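Local structure of cell cycle serine/threonine-protein kinase CDC5/MSD2 (Saccharomyces cerevisiae, 6MF4) at residues 45-59 / 199-211. The protein is a polo-like serine/threonine kinase involved in mitotic exit and early-anaphase release of CDC14, represented here by its polo-box domain. Residues are numbered along the deposited sequence; the frame is centred on the assembly and turned at random.
Sequences LIATSTNVIKSEISL and FLRRYTRYKPFVM
Segment 45-59 adds an outer strand to the antiparallel sheet of the second polo box, its residues Ser-49 and Thr-50 pairing with Arg-205 and Thr-204 of strand 200-205. Ser-49 and Arg-205 form the hydrogen-bonded pair, Arg-205 N giving a nearly straight bond to Ser-49 O (2.9 Å, 170° at the hydrogen). Arg-205 O takes two donors from Thr-48: the backbone N at 2.8 Å, roughly in line with the carbonyl, and OG1, which comes from well above the carbonyl plane. At the non-hydrogen-bonded pair, Thr-50 turns OG1 anti to its own N (chi1 -176°) and donates to Tyr-203 O at 2.7 Å.

Beyond the strand, the amide of Asn-51 takes over the pairing: OD1 accepts from Tyr-203 N at 2.9 Å, while ND2 donates to Arg-201 O at 3.2 Å. With both amide atoms used, the side-chain rotation is fixed, and its CB rests against Tyr-203 CE2. An alanine at this position would probably leave Tyr-203 N and Arg-201 O without these mates and free the chain leading to Ile-53 to drift from the sheet. Arg-201 and Arg-202 sit opposite the single residue Glu-213 in a classic beta bulge.

At the other end, Leu-45 CD1 caps one face of the Tyr-206 ring, 4.3 Å above its centre, with Thr-204 CG2 from the ring's own segment near the rim of the other. The same leucine reaches Pro-208 and Phe-209 through its two methyls, and Tyr-206 OH bonds Gln-282 of helix 269-283. Near the start of helix 56-82, Arg-202 NH1 shares a water with Leu-59 O, while its NE forms a salt bridge with Glu-213. The whole is a short antiparallel edge strand, 49-50, carried on by the Asn-51 amide and extending the sheet of the second polo box.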
loop_
_atom_site.group_PDB
_atom_site.type_symbol
_atom_site.label_atom_id
_atom_site.label_comp_id
_atom_site.label_asym_id
_atom_site.label_seq_id
_atom_site.Cartn_x
_atom_site.Cartn_y
_atom_site.Cartn_z
ATOM N N LEU A 45 -13.900 9.228 11.168
ATOM C CA LEU A 45 -13.485 9.073 9.780
ATOM C C LEU A 45 -14.624 8.478 8.977
ATOM O O LEU A 45 -15.206 7.466 9.366
ATOM C CB LEU A 45 -12.244 8.184 9.654
ATOM C CG LEU A 45 -10.885 8.815 9.962
ATOM C CD1 LEU A 45 -9.793 7.768 9.818
ATOM C CD2 LEU A 45 -10.606 10.010 9.052
ATOM N N ILE A 46 -14.937 9.118 7.856
ATOM C CA ILE A 46 -15.974 8.637 6.958
ATOM C C ILE A 46 -15.382 8.400 5.582
ATOM O O ILE A 46 -15.008 9.342 4.882
ATOM C CB ILE A 46 -17.147 9.631 6.854
ATOM C CG1 ILE A 46 -17.737 9.910 8.240
ATOM C CG2 ILE A 46 -18.220 9.098 5.909
ATOM C CD1 ILE A 46 -18.305 8.682 8.941
ATOM N N ALA A 47 -15.292 7.129 5.206
ATOM C CA ALA A 47 -14.806 6.758 3.888
ATOM C C ALA A 47 -15.785 7.235 2.825
ATOM O O ALA A 47 -16.963 6.878 2.852
ATOM C CB ALA A 47 -14.609 5.254 3.799
ATOM N N THR A 48 -15.299 8.057 1.900
ATOM C CA THR A 48 -16.109 8.473 0.765
ATOM C C THR A 48 -16.210 7.318 -0.216
ATOM O O THR A 48 -17.236 7.138 -0.869
ATOM C CB THR A 48 -15.528 9.716 0.055
ATOM O OG1 THR A 48 -14.122 9.543 -0.160
ATOM C CG2 THR A 48 -15.756 10.961 0.894
ATOM N N SER A 49 -15.146 6.525 -0.305
ATOM C CA SER A 49 -15.149 5.358 -1.176
ATOM C C SER A 49 -14.016 4.389 -0.850
ATOM O O SER A 49 -13.045 4.738 -0.177
ATOM C CB SER A 49 -15.045 5.791 -2.636
ATOM O OG SER A 49 -13.753 6.291 -2.919
ATOM N N THR A 50 -14.153 3.173 -1.364
ATOM C CA THR A 50 -13.213 2.091 -1.112
ATOM C C THR A 50 -13.582 0.970 -2.071
ATOM O O THR A 50 -14.726 0.903 -2.517
ATOM C CB THR A 50 -13.272 1.604 0.356
ATOM O OG1 THR A 50 -12.263 0.613 0.583
ATOM C CG2 THR A 50 -14.647 1.015 0.681
ATOM N N ASN A 51 -12.634 0.102 -2.413
ATOM C CA ASN A 51 -12.953 -1.004 -3.311
ATOM C C ASN A 51 -13.680 -2.122 -2.570
ATOM O O ASN A 51 -13.389 -2.410 -1.409
ATOM C CB ASN A 51 -11.694 -1.551 -3.990
ATOM C CG ASN A 51 -10.635 -1.996 -3.002
ATOM O OD1 ASN A 51 -10.218 -1.230 -2.133
ATOM N ND2 ASN A 51 -10.183 -3.238 -3.142
ATOM N N VAL A 52 -14.641 -2.739 -3.250
ATOM C CA VAL A 52 -15.432 -3.813 -2.660
ATOM C C VAL A 52 -14.657 -5.123 -2.665
ATOM O O VAL A 52 -14.206 -5.584 -3.710
ATOM C CB VAL A 52 -16.765 -4.020 -3.409
ATOM C CG1 VAL A 52 -17.590 -5.123 -2.742
ATOM C CG2 VAL A 52 -17.556 -2.722 -3.462
ATOM N N ILE A 53 -14.521 -5.719 -1.486
ATOM C CA ILE A 53 -13.867 -7.012 -1.333
ATOM C C ILE A 53 -14.952 -8.052 -1.072
ATOM O O ILE A 53 -15.692 -7.946 -0.093
ATOM C CB ILE A 53 -12.842 -7.007 -0.173
ATOM C CG1 ILE A 53 -11.838 -5.848 -0.326
ATOM C CG2 ILE A 53 -12.139 -8.367 -0.065
ATOM C CD1 ILE A 53 -10.509 -6.217 -0.943
ATOM N N LYS A 54 -15.048 -9.050 -1.944
ATOM C CA LYS A 54 -16.135 -10.028 -1.880
ATOM C C LYS A 54 -15.737 -11.290 -1.113
ATOM O O LYS A 54 -16.572 -12.158 -0.854
ATOM C CB LYS A 54 -16.583 -10.395 -3.284
ATOM N N SER A 55 -14.462 -11.377 -0.751
ATOM C CA SER A 55 -13.901 -12.575 -0.140
ATOM C C SER A 55 -13.690 -12.375 1.357
ATOM O O SER A 55 -12.996 -11.448 1.769
ATOM C CB SER A 55 -12.582 -12.927 -0.828
ATOM O OG SER A 55 -12.038 -14.131 -0.334
ATOM N N GLU A 56 -14.292 -13.241 2.167
ATOM C CA GLU A 56 -14.165 -13.145 3.618
ATOM C C GLU A 56 -12.737 -13.441 4.049
ATOM O O GLU A 56 -12.214 -12.827 4.975
ATOM C CB GLU A 56 -15.132 -14.108 4.313
ATOM C CG GLU A 56 -16.592 -13.687 4.231
ATOM N N ILE A 57 -12.110 -14.385 3.365
ATOM C CA ILE A 57 -10.735 -14.747 3.667
ATOM C C ILE A 57 -9.803 -13.571 3.345
ATOM O O ILE A 57 -8.890 -13.272 4.114
ATOM C CB ILE A 57 -10.330 -16.031 2.902
ATOM C CG1 ILE A 57 -8.899 -16.448 3.220
ATOM C CG2 ILE A 57 -10.509 -15.858 1.413
ATOM C CD1 ILE A 57 -8.632 -17.880 2.818
ATOM N N SER A 58 -10.048 -12.886 2.231
ATOM C CA SER A 58 -9.266 -11.699 1.890
ATOM C C SER A 58 -9.438 -10.618 2.951
ATOM O O SER A 58 -8.471 -9.985 3.371
ATOM C CB SER A 58 -9.674 -11.150 0.526
ATOM O OG SER A 58 -9.292 -12.038 -0.507
ATOM N N LEU A 59 -10.675 -10.415 3.389
ATOM C CA LEU A 59 -10.953 -9.418 4.414
ATOM C C LEU A 59 -10.257 -9.758 5.735
ATOM O O LEU A 59 -9.773 -8.859 6.434
ATOM C CB LEU A 59 -12.460 -9.281 4.648
ATOM C CG LEU A 59 -13.329 -8.618 3.590
ATOM C CD1 LEU A 59 -14.786 -8.727 3.987
ATOM C CD2 LEU A 59 -12.921 -7.166 3.443
ATOM N N PHE A 199 1.196 -5.658 -5.038
ATOM C CA PHE A 199 0.016 -5.043 -5.634
ATOM C C PHE A 199 -0.848 -4.407 -4.550
ATOM O O PHE A 199 -0.644 -4.638 -3.352
ATOM C CB PHE A 199 -0.797 -6.063 -6.446
ATOM C CG PHE A 199 -1.569 -7.048 -5.611
ATOM C CD1 PHE A 199 -0.927 -8.098 -4.980
ATOM C CD2 PHE A 199 -2.946 -6.939 -5.487
ATOM C CE1 PHE A 199 -1.641 -9.012 -4.221
ATOM C CE2 PHE A 199 -3.663 -7.849 -4.732
ATOM C CZ PHE A 199 -3.009 -8.883 -4.096
ATOM N N LEU A 200 -1.805 -3.599 -4.986
ATOM C CA LEU A 200 -2.704 -2.898 -4.081
ATOM C C LEU A 200 -3.897 -3.776 -3.728
ATOM O O LEU A 200 -4.670 -4.153 -4.601
ATOM C CB LEU A 200 -3.181 -1.596 -4.721
ATOM C CG LEU A 200 -4.166 -0.746 -3.923
ATOM C CD1 LEU A 200 -3.490 -0.217 -2.676
ATOM C CD2 LEU A 200 -4.693 0.390 -4.788
ATOM N N ARG A 201 -4.044 -4.103 -2.451
ATOM C CA ARG A 201 -5.148 -4.948 -2.009
ATOM C C ARG A 201 -6.411 -4.141 -1.743
ATOM O O ARG A 201 -7.516 -4.570 -2.075
ATOM C CB ARG A 201 -4.778 -5.704 -0.742
ATOM C CG ARG A 201 -3.714 -6.760 -0.908
ATOM C CD ARG A 201 -3.255 -7.210 0.470
ATOM N NE ARG A 201 -2.690 -8.546 0.450
ATOM C CZ ARG A 201 -2.137 -9.141 1.499
ATOM N NH1 ARG A 201 -2.056 -8.514 2.667
ATOM N NH2 ARG A 201 -1.650 -10.365 1.372
ATOM N N ARG A 202 -6.246 -2.985 -1.112
ATOM C CA ARG A 202 -7.385 -2.154 -0.753
ATOM C C ARG A 202 -6.961 -0.700 -0.665
ATOM O O ARG A 202 -5.868 -0.391 -0.189
ATOM C CB ARG A 202 -7.995 -2.616 0.577
ATOM C CG ARG A 202 -9.229 -1.824 1.012
ATOM C CD ARG A 202 -10.009 -2.537 2.110
ATOM N NE ARG A 202 -9.234 -2.700 3.335
ATOM C CZ ARG A 202 -9.597 -3.470 4.356
ATOM N NH1 ARG A 202 -10.724 -4.169 4.300
ATOM N NH2 ARG A 202 -8.819 -3.559 5.428
ATOM N N TYR A 203 -7.820 0.182 -1.162
ATOM C CA TYR A 203 -7.652 1.612 -0.949
ATOM C C TYR A 203 -8.903 2.158 -0.284
ATOM O O TYR A 203 -9.994 1.617 -0.462
ATOM C CB TYR A 203 -7.386 2.348 -2.258
ATOM C CG TYR A 203 -8.579 2.389 -3.182
ATOM C CD1 TYR A 203 -9.537 3.391 -3.070
ATOM C CD2 TYR A 203 -8.750 1.427 -4.164
ATOM C CE1 TYR A 203 -10.630 3.429 -3.908
ATOM C CE2 TYR A 203 -9.839 1.460 -5.013
ATOM C CZ TYR A 203 -10.775 2.464 -4.878
ATOM O OH TYR A 203 -11.866 2.500 -5.718
ATOM N N THR A 204 -8.733 3.220 0.492
ATOM C CA THR A 204 -9.860 3.909 1.101
ATOM C C THR A 204 -9.624 5.402 1.037
ATOM O O THR A 204 -8.568 5.891 1.441
ATOM C CB THR A 204 -10.074 3.497 2.562
ATOM O OG1 THR A 204 -10.131 2.069 2.656
ATOM C CG2 THR A 204 -11.374 4.104 3.101
ATOM N N ARG A 205 -10.616 6.114 0.521
ATOM C CA ARG A 205 -10.568 7.562 0.447
ATOM C C ARG A 205 -11.314 8.212 1.595
ATOM O O ARG A 205 -12.502 7.962 1.793
ATOM C CB ARG A 205 -11.158 8.041 -0.871
ATOM C CG ARG A 205 -10.225 7.858 -2.038
ATOM C CD ARG A 205 -10.125 9.124 -2.867
ATOM N NE ARG A 205 -10.885 8.988 -4.097
ATOM C CZ ARG A 205 -11.147 9.981 -4.934
ATOM N NH1 ARG A 205 -10.725 11.216 -4.674
ATOM N NH2 ARG A 205 -11.843 9.732 -6.031
ATOM N N TYR A 206 -10.595 9.035 2.348
ATOM C CA TYR A 206 -11.177 9.875 3.385
ATOM C C TYR A 206 -10.930 11.324 3.000
ATOM O O TYR A 206 -10.077 11.609 2.161
ATOM C CB TYR A 206 -10.558 9.592 4.758
ATOM C CG TYR A 206 -10.630 8.157 5.238
ATOM C CD1 TYR A 206 -11.792 7.652 5.804
ATOM C CD2 TYR A 206 -9.520 7.320 5.161
ATOM C CE1 TYR A 206 -11.857 6.351 6.261
ATOM C CE2 TYR A 206 -9.576 6.020 5.615
ATOM C CZ TYR A 206 -10.747 5.539 6.163
ATOM O OH TYR A 206 -10.808 4.242 6.623
ATOM N N LYS A 207 -11.657 12.245 3.622
ATOM C CA LYS A 207 -11.416 13.660 3.388
ATOM C C LYS A 207 -9.966 14.046 3.727
ATOM O O LYS A 207 -9.295 14.677 2.911
ATOM C CB LYS A 207 -12.409 14.511 4.190
ATOM N N PRO A 208 -9.470 13.664 4.920
ATOM C CA PRO A 208 -8.102 14.072 5.269
ATOM C C PRO A 208 -6.990 13.300 4.547
ATOM O O PRO A 208 -5.891 13.838 4.397
ATOM C CB PRO A 208 -8.033 13.810 6.777
ATOM C CG PRO A 208 -9.050 12.768 7.030
ATOM C CD PRO A 208 -10.159 13.043 6.064
ATOM N N PHE A 209 -7.254 12.070 4.116
ATOM C CA PHE A 209 -6.218 11.285 3.452
ATOM C C PHE A 209 -6.786 10.115 2.660
ATOM O O PHE A 209 -7.931 9.699 2.864
ATOM C CB PHE A 209 -5.199 10.760 4.479
ATOM C CG PHE A 209 -5.784 9.820 5.499
ATOM C CD1 PHE A 209 -6.350 10.306 6.667
ATOM C CD2 PHE A 209 -5.757 8.449 5.296
ATOM C CE1 PHE A 209 -6.888 9.446 7.604
ATOM C CE2 PHE A 209 -6.291 7.581 6.233
ATOM C CZ PHE A 209 -6.858 8.080 7.389
ATOM N N VAL A 210 -5.979 9.608 1.735
ATOM C CA VAL A 210 -6.268 8.338 1.091
ATOM C C VAL A 210 -5.286 7.301 1.633
ATOM O O VAL A 210 -4.104 7.583 1.838
ATOM C CB VAL A 210 -6.189 8.432 -0.453
ATOM C CG1 VAL A 210 -4.845 8.967 -0.902
ATOM C CG2 VAL A 210 -6.471 7.082 -1.084
ATOM N N MET A 211 -5.807 6.099 1.866
ATOM C CA MET A 211 -5.077 5.026 2.521
ATOM C C MET A 211 -4.914 3.848 1.570
ATOM O O MET A 211 -5.897 3.352 1.026
ATOM C CB MET A 211 -5.824 4.604 3.788
ATOM C CG MET A 211 -5.286 3.387 4.519
ATOM S SD MET A 211 -6.271 3.084 6.010
ATOM C CE MET A 211 -5.439 1.656 6.685
HETATM O O HOH W 1 -13.199 5.218 -5.034
HETATM O O HOH W 2 -10.701 -6.331 6.496
#